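Local coordinates for protein putative alkaline phosphatase (Pseudomonas fluorescens, PDB 4F1V) that binds phosphate in the periplasm with high affinity and probably serves as the solute-binding component of the PstSACB phosphate import complex, at residues F315-D326 with K342-L350. Sequence-based numbering, arbitrary orientation.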
ATOM      1  N   PHE A 315       2.381 -10.737 -15.640  1.00  4.14           N
ATOM      2  CA  PHE A 315       3.688 -10.399 -15.156  1.00  3.94           C
ATOM      3  C   PHE A 315       4.579  -9.841 -16.279  1.00  4.25           C
ATOM      4  O   PHE A 315       5.371  -8.915 -16.049  1.00  4.49           O
ATOM      5  CB  PHE A 315       4.368 -11.611 -14.473  1.00  4.03           C
ATOM      6  CG  PHE A 315       4.002 -11.768 -13.001  1.00  4.25           C
ATOM      7  CD1 PHE A 315       4.990 -11.578 -12.000  1.00  4.67           C
ATOM      8  CD2 PHE A 315       2.731 -12.113 -12.575  1.00  4.69           C
ATOM      9  CE1 PHE A 315       4.705 -11.713 -10.690  1.00  5.60           C
ATOM     10  CE2 PHE A 315       2.416 -12.202 -11.232  1.00  5.42           C
ATOM     11  CZ  PHE A 315       3.403 -12.018 -10.294  1.00  5.43           C
ATOM     12  N   THR A 316       4.473 -10.412 -17.484  1.00  4.42           N
ATOM     13  CA  THR A 316       5.263  -9.963 -18.633  1.00  4.92           C
ATOM     14  C   THR A 316       4.979  -8.483 -18.924  1.00  5.05           C
ATOM     15  O   THR A 316       5.883  -7.741 -19.310  1.00  6.69           O
ATOM     16  CB  THR A 316       4.957 -10.844 -19.829  1.00  5.56           C
ATOM     17  OG1 THR A 316       5.503 -12.138 -19.532  1.00  6.73           O
ATOM     18  CG2 THR A 316       5.584 -10.353 -21.106  1.00  7.65           C
ATOM     19  N   LYS A 317       3.749  -8.051 -18.772  1.00  4.61           N
ATOM     20  CA  LYS A 317       3.382  -6.635 -18.917  1.00  5.09           C
ATOM     21  C   LYS A 317       3.807  -5.769 -17.733  1.00  4.61           C
ATOM     22  O   LYS A 317       4.483  -4.738 -17.901  1.00  5.66           O
ATOM     23  CB  LYS A 317       1.888  -6.508 -19.229  1.00  6.33           C
ATOM     24  CG  LYS A 317       1.520  -5.057 -19.485  1.00  7.53           C
ATOM     25  CD  LYS A 317       0.204  -4.830 -20.110  1.00  8.32           C
ATOM     26  CE  LYS A 317       0.046  -3.472 -20.780  1.00 10.07           C
ATOM     27  NZ  LYS A 317      -1.321  -3.364 -21.354  1.00 14.42           N
ATOM     28  N   HIS A 318       3.363  -6.145 -16.539  1.00  4.22           N
ATOM     29  CA  HIS A 318       3.548  -5.294 -15.368  1.00  4.38           C
ATOM     30  C   HIS A 318       4.992  -5.095 -15.007  1.00  3.72           C
ATOM     31  O   HIS A 318       5.375  -4.062 -14.413  1.00  4.19           O
ATOM     32  CB  HIS A 318       2.741  -5.885 -14.192  1.00  3.95           C
ATOM     33  CG  HIS A 318       2.376  -4.852 -13.146  1.00  3.91           C
ATOM     34  ND1 HIS A 318       1.617  -3.758 -13.449  1.00  4.09           N
ATOM     35  CD2 HIS A 318       2.704  -4.814 -11.816  1.00  4.13           C
ATOM     36  CE1 HIS A 318       1.442  -3.084 -12.335  1.00  4.57           C
ATOM     37  NE2 HIS A 318       2.079  -3.682 -11.304  1.00  4.23           N
ATOM     38  N   TYR A 319       5.845  -6.089 -15.330  1.00  4.18           N
ATOM     39  CA  TYR A 319       7.271  -6.026 -15.087  1.00  4.22           C
ATOM     40  C   TYR A 319       8.079  -5.994 -16.353  1.00  4.54           C
ATOM     41  O   TYR A 319       9.270  -6.287 -16.355  1.00  5.50           O
ATOM     42  CB  TYR A 319       7.716  -7.178 -14.142  1.00  4.24           C
ATOM     43  CG  TYR A 319       6.972  -7.115 -12.830  1.00  4.00           C
ATOM     44  CD1 TYR A 319       5.858  -7.917 -12.597  1.00  3.99           C
ATOM     45  CD2 TYR A 319       7.309  -6.207 -11.827  1.00  4.58           C
ATOM     46  CE1 TYR A 319       5.123  -7.838 -11.397  1.00  4.02           C
ATOM     47  CE2 TYR A 319       6.627  -6.105 -10.647  1.00  4.34           C
ATOM     48  CZ  TYR A 319       5.506  -6.915 -10.432  1.00  4.11           C
ATOM     49  OH  TYR A 319       4.782  -6.805  -9.306  1.00  4.82           O
ATOM     50  N   GLY A 320       7.458  -5.602 -17.462  1.00  5.74           N
ATOM     51  CA  GLY A 320       8.202  -5.543 -18.736  1.00  6.85           C
ATOM     52  C   GLY A 320       9.076  -4.321 -18.882  1.00  7.04           C
ATOM     53  O   GLY A 320       8.764  -3.251 -18.370  1.00  8.85           O
ATOM     54  N   ALA A 321      10.174  -4.537 -19.632  0.70  8.26           N
ATOM     55  CA  ALA A 321      10.966  -3.403 -20.047  0.70 10.37           C
ATOM     56  C   ALA A 321      10.243  -2.497 -20.987  0.70 10.67           C
ATOM     57  O   ALA A 321      10.402  -1.276 -20.950  0.70 14.47           O
ATOM     58  CB  ALA A 321      12.321  -3.866 -20.628  0.70 13.14           C
ATOM     59  N   SER A 322       9.456  -3.038 -21.883  0.70 10.01           N
ATOM     60  CA  SER A 322       8.685  -2.331 -22.886  0.70 11.34           C
ATOM     61  C   SER A 322       7.227  -2.797 -22.791  0.70  8.67           C
ATOM     62  O   SER A 322       6.935  -3.815 -22.167  0.70  8.36           O
ATOM     63  CB  SER A 322       9.121  -2.709 -24.320  0.70 19.14           C
ATOM     64  OG  SER A 322      10.346  -2.208 -24.752  0.70 20.87           O
ATOM     65  N   ASN A 323       6.314  -2.028 -23.397  0.70  7.53           N
ATOM     66  CA  ASN A 323       4.890  -2.354 -23.412  0.70  6.82           C
ATOM     67  C   ASN A 323       4.379  -2.679 -22.019  0.70  6.92           C
ATOM     68  O   ASN A 323       3.828  -3.776 -21.802  0.70 10.59           O
ATOM     69  CB  ASN A 323       4.647  -3.474 -24.391  0.70 10.15           C
ATOM     70  CG  ASN A 323       4.919  -2.948 -25.819  0.70 15.45           C
ATOM     71  OD1 ASN A 323       4.271  -1.951 -26.338  0.70 18.56           O
ATOM     72  ND2 ASN A 323       5.923  -3.502 -26.476  0.70 17.00           N
ATOM     73  N   ASN A 324       4.627  -1.797 -21.091  0.70  5.17           N
ATOM     74  CA  ASN A 324       4.368  -2.053 -19.709  0.70  5.48           C
ATOM     75  C   ASN A 324       3.252  -1.107 -19.163  0.70  4.66           C
ATOM     76  O   ASN A 324       2.572  -0.421 -19.919  0.70  4.93           O
ATOM     77  CB  ASN A 324       5.692  -2.022 -18.890  0.70  5.07           C
ATOM     78  CG  ASN A 324       6.312  -0.630 -18.869  0.70  5.76           C
ATOM     79  OD1 ASN A 324       5.640   0.395 -18.746  0.70  5.77           O
ATOM     80  ND2 ASN A 324       7.671  -0.598 -18.917  0.70  8.45           N
ATOM     81  N   ASN A 325       3.066  -1.121 -17.840  1.00  4.77           N
ATOM     82  CA  ASN A 325       2.000  -0.333 -17.232  1.00  4.56           C
ATOM     83  C   ASN A 325       2.497   0.975 -16.596  1.00  4.65           C
ATOM     84  O   ASN A 325       1.743   1.628 -15.856  1.00  4.51           O
ATOM     85  CB  ASN A 325       1.282  -1.160 -16.188  1.00  4.81           C
ATOM     86  CG  ASN A 325       0.399  -2.245 -16.774  1.00  4.39           C
ATOM     87  OD1 ASN A 325      -0.213  -2.050 -17.859  1.00  5.66           O
ATOM     88  ND2 ASN A 325       0.264  -3.400 -16.122  1.00  4.45           N
ATOM     89  N   ASP A 326       3.742   1.401 -16.874  1.00  4.32           N
ATOM     90  CA  ASP A 326       4.302   2.514 -16.147  1.00  4.20           C
ATOM     91  C   ASP A 326       3.559   3.821 -16.358  1.00  4.42           C
ATOM     92  O   ASP A 326       3.445   4.625 -15.408  1.00  4.53           O
ATOM     93  CB  ASP A 326       5.774   2.674 -16.416  1.00  4.58           C
ATOM     94  CG  ASP A 326       6.635   1.582 -15.800  1.00  5.40           C
ATOM     95  OD1 ASP A 326       6.120   0.689 -15.107  1.00  5.64           O
ATOM     96  OD2 ASP A 326       7.901   1.677 -15.997  1.00  7.58           O
ATOM     97  N   LYS A 342      12.460  -4.405 -12.038  1.00  4.84           N
ATOM     98  CA  LYS A 342      11.645  -5.223 -12.958  1.00  4.71           C
ATOM     99  C   LYS A 342      12.422  -6.465 -13.377  1.00  4.40           C
ATOM    100  O   LYS A 342      11.888  -7.584 -13.457  1.00  4.94           O
ATOM    101  CB  LYS A 342      11.186  -4.437 -14.142  1.00  4.84           C
ATOM    102  CG  LYS A 342      10.245  -3.287 -13.936  1.00  5.96           C
ATOM    103  CD  LYS A 342       9.678  -2.772 -15.240  1.00  6.89           C
ATOM    104  CE  LYS A 342       8.704  -1.644 -15.201  1.00  7.55           C
ATOM    105  NZ  LYS A 342       9.334  -0.333 -14.799  1.00  7.03           N
ATOM    106  N   ALA A 343      13.721  -6.283 -13.722  1.00  5.12           N
ATOM    107  CA  ALA A 343      14.514  -7.419 -14.184  1.00  5.16           C
ATOM    108  C   ALA A 343      14.654  -8.502 -13.135  1.00  5.11           C
ATOM    109  O   ALA A 343      14.640  -9.695 -13.460  1.00  5.38           O
ATOM    110  CB  ALA A 343      15.877  -6.923 -14.657  1.00  6.29           C
ATOM    111  N   THR A 344      14.778  -8.088 -11.881  1.00  5.11           N
ATOM    112  CA  THR A 344      14.871  -9.047 -10.756  1.00  5.70           C
ATOM    113  C   THR A 344      13.587  -9.804 -10.612  1.00  4.76           C
ATOM    114  O   THR A 344      13.580 -11.058 -10.412  1.00  5.74           O
ATOM    115  CB  THR A 344      15.293  -8.296  -9.502  1.00  6.63           C
ATOM    116  OG1 THR A 344      16.551  -7.667  -9.664  1.00  7.46           O
ATOM    117  CG2 THR A 344      15.395  -9.208  -8.304  1.00  7.23           C
ATOM    118  N   VAL A 345      12.437  -9.141 -10.637  1.00  5.01           N
ATOM    119  CA  VAL A 345      11.145  -9.837 -10.597  1.00  5.09           C
ATOM    120  C   VAL A 345      11.047 -10.847 -11.749  1.00  4.79           C
ATOM    121  O   VAL A 345      10.622 -12.003 -11.526  1.00  5.53           O
ATOM    122  CB  VAL A 345       9.996  -8.797 -10.615  1.00  5.58           C
ATOM    123  CG1 VAL A 345       8.652  -9.521 -10.724  1.00  5.94           C
ATOM    124  CG2 VAL A 345      10.037  -7.935  -9.336  1.00  6.31           C
ATOM    125  N   ARG A 346      11.362 -10.429 -12.977  1.00  4.61           N
ATOM    126  CA  ARG A 346      11.232 -11.368 -14.069  1.00  5.09           C
ATOM    127  C   ARG A 346      12.149 -12.587 -13.938  1.00  4.86           C
ATOM    128  O   ARG A 346      11.784 -13.714 -14.252  1.00  5.13           O
ATOM    129  CB  ARG A 346      11.543 -10.679 -15.435  1.00  5.55           C
ATOM    130  CG  ARG A 346      10.599  -9.552 -15.821  1.00  5.44           C
ATOM    131  CD  ARG A 346      10.661  -9.172 -17.273  1.00  6.64           C
ATOM    132  NE  ARG A 346      12.000  -8.893 -17.682  1.00  7.58           N
ATOM    133  CZ  ARG A 346      12.598  -7.691 -17.576  1.00  7.19           C
ATOM    134  NH1 ARG A 346      13.915  -7.525 -17.945  1.00  9.54           N
ATOM    135  NH2 ARG A 346      11.959  -6.634 -17.087  1.00  6.88           N
ATOM    136  N   ALA A 347      13.382 -12.332 -13.461  1.00  4.46           N
ATOM    137  CA  ALA A 347      14.367 -13.421 -13.389  1.00  5.19           C
ATOM    138  C   ALA A 347      13.908 -14.527 -12.448  1.00  4.51           C
ATOM    139  O   ALA A 347      14.194 -15.723 -12.692  1.00  5.29           O
ATOM    140  CB  ALA A 347      15.726 -12.898 -12.946  1.00  5.46           C
ATOM    141  N   SER A 348      13.226 -14.178 -11.389  1.00  4.55           N
ATOM    142  CA  SER A 348      12.706 -15.193 -10.458  1.00  4.30           C
ATOM    143  C   SER A 348      11.372 -15.804 -10.906  1.00  4.41           C
ATOM    144  O   SER A 348      11.187 -17.028 -10.855  1.00  5.03           O
ATOM    145  CB  SER A 348      12.552 -14.632  -9.026  1.00  4.91           C
ATOM    146  OG  SER A 348      13.798 -14.412  -8.403  1.00  6.30           O
ATOM    147  N   PHE A 349      10.414 -14.954 -11.285  1.00  4.22           N
ATOM    148  CA  PHE A 349       9.032 -15.376 -11.410  1.00  4.47           C
ATOM    149  C   PHE A 349       8.588 -15.649 -12.839  1.00  4.14           C
ATOM    150  O   PHE A 349       7.532 -16.284 -13.023  1.00  4.99           O
ATOM    151  CB  PHE A 349       8.084 -14.397 -10.668  1.00  4.53           C
ATOM    152  CG  PHE A 349       8.457 -14.303  -9.224  1.00  4.84           C
ATOM    153  CD1 PHE A 349       8.875 -13.110  -8.635  1.00  5.63           C
ATOM    154  CD2 PHE A 349       8.428 -15.438  -8.375  1.00  5.14           C
ATOM    155  CE1 PHE A 349       9.287 -13.030  -7.354  1.00  6.45           C
ATOM    156  CE2 PHE A 349       8.838 -15.352  -7.065  1.00  5.77           C
ATOM    157  CZ  PHE A 349       9.239 -14.125  -6.526  1.00  6.20           C
ATOM    158  N   LEU A 350       9.343 -15.227 -13.834  1.00  4.79           N
ATOM    159  CA  LEU A 350       9.028 -15.537 -15.227  1.00  5.80           C
ATOM    160  C   LEU A 350      10.014 -16.513 -15.874  1.00  5.52           C
ATOM    161  O   LEU A 350       9.617 -17.490 -16.505  1.00  6.67           O
ATOM    162  CB  LEU A 350       8.906 -14.311 -16.116  1.00  6.02           C
ATOM    163  CG  LEU A 350       7.620 -13.529 -15.941  1.00  6.49           C
ATOM    164  CD1 LEU A 350       7.718 -12.186 -16.675  1.00  8.50           C
ATOM    165  CD2 LEU A 350       6.446 -14.330 -16.464  1.00  7.66           C
TER
HETATM  166  O   HOH W   1       6.921  -0.408 -12.626  1.00  6.23           O
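Tyr319 and Val345 meet at the centre of a buried helix-to-helix contact, in which the C-terminal end of helix 305-318 and the loop leaving it pack against helix 339-349. Val345 CG1 sits 3.6 Å from the centroid of the Tyr319 ring and only 11° off its normal, a CH-pi contact over the middle of one face. The methyl gets there because it lies anti to the backbone N (chi1 174°). The phenol OH bonds to Pro89 O of strand 85-94, which ties down the far end of the ring. The same CG1 methyl approaches the edge of the Phe315 ring, and Leu350 closes the far end, its CD2 4.0 Å from Phe315 CB and its CD1 packed against Thr316 OG1, a hydroxyl hydrogen-bonded to Arg312 O of its own helix. Both helices lie against the five-stranded mixed sheet in one lobe of the Venus-flytrap fold of periplasmic phosphate-binding proteins: Phe315, Tyr319 and Phe349 all touch Val88 of strand 85-94.

Polar bonds hold the two ends of the loop, at Tyr319 and Asp326. Past the helix end, Tyr319 O accepts a hydrogen bond from Arg346 NH2 (2.8 Å), nearly along its C=O axis and in the guanidinium plane. With an alanine in place of Arg346, the Tyr319 carbonyl would probably lose its side-chain donor and the turn could shift more easily. Lys342 runs beside the same turn, its CD 3.3 Å from Gly320 O, then bends at its last torsion (chi4 70°) to bring NZ 2.7 Å from Asp326 OD2. This salt bridge uses the syn lone pair of Asp326 OD2, while a water donates to Asp326 OD1 and weakly accepts from Lys342 NZ, which also bonds to Leu337 O.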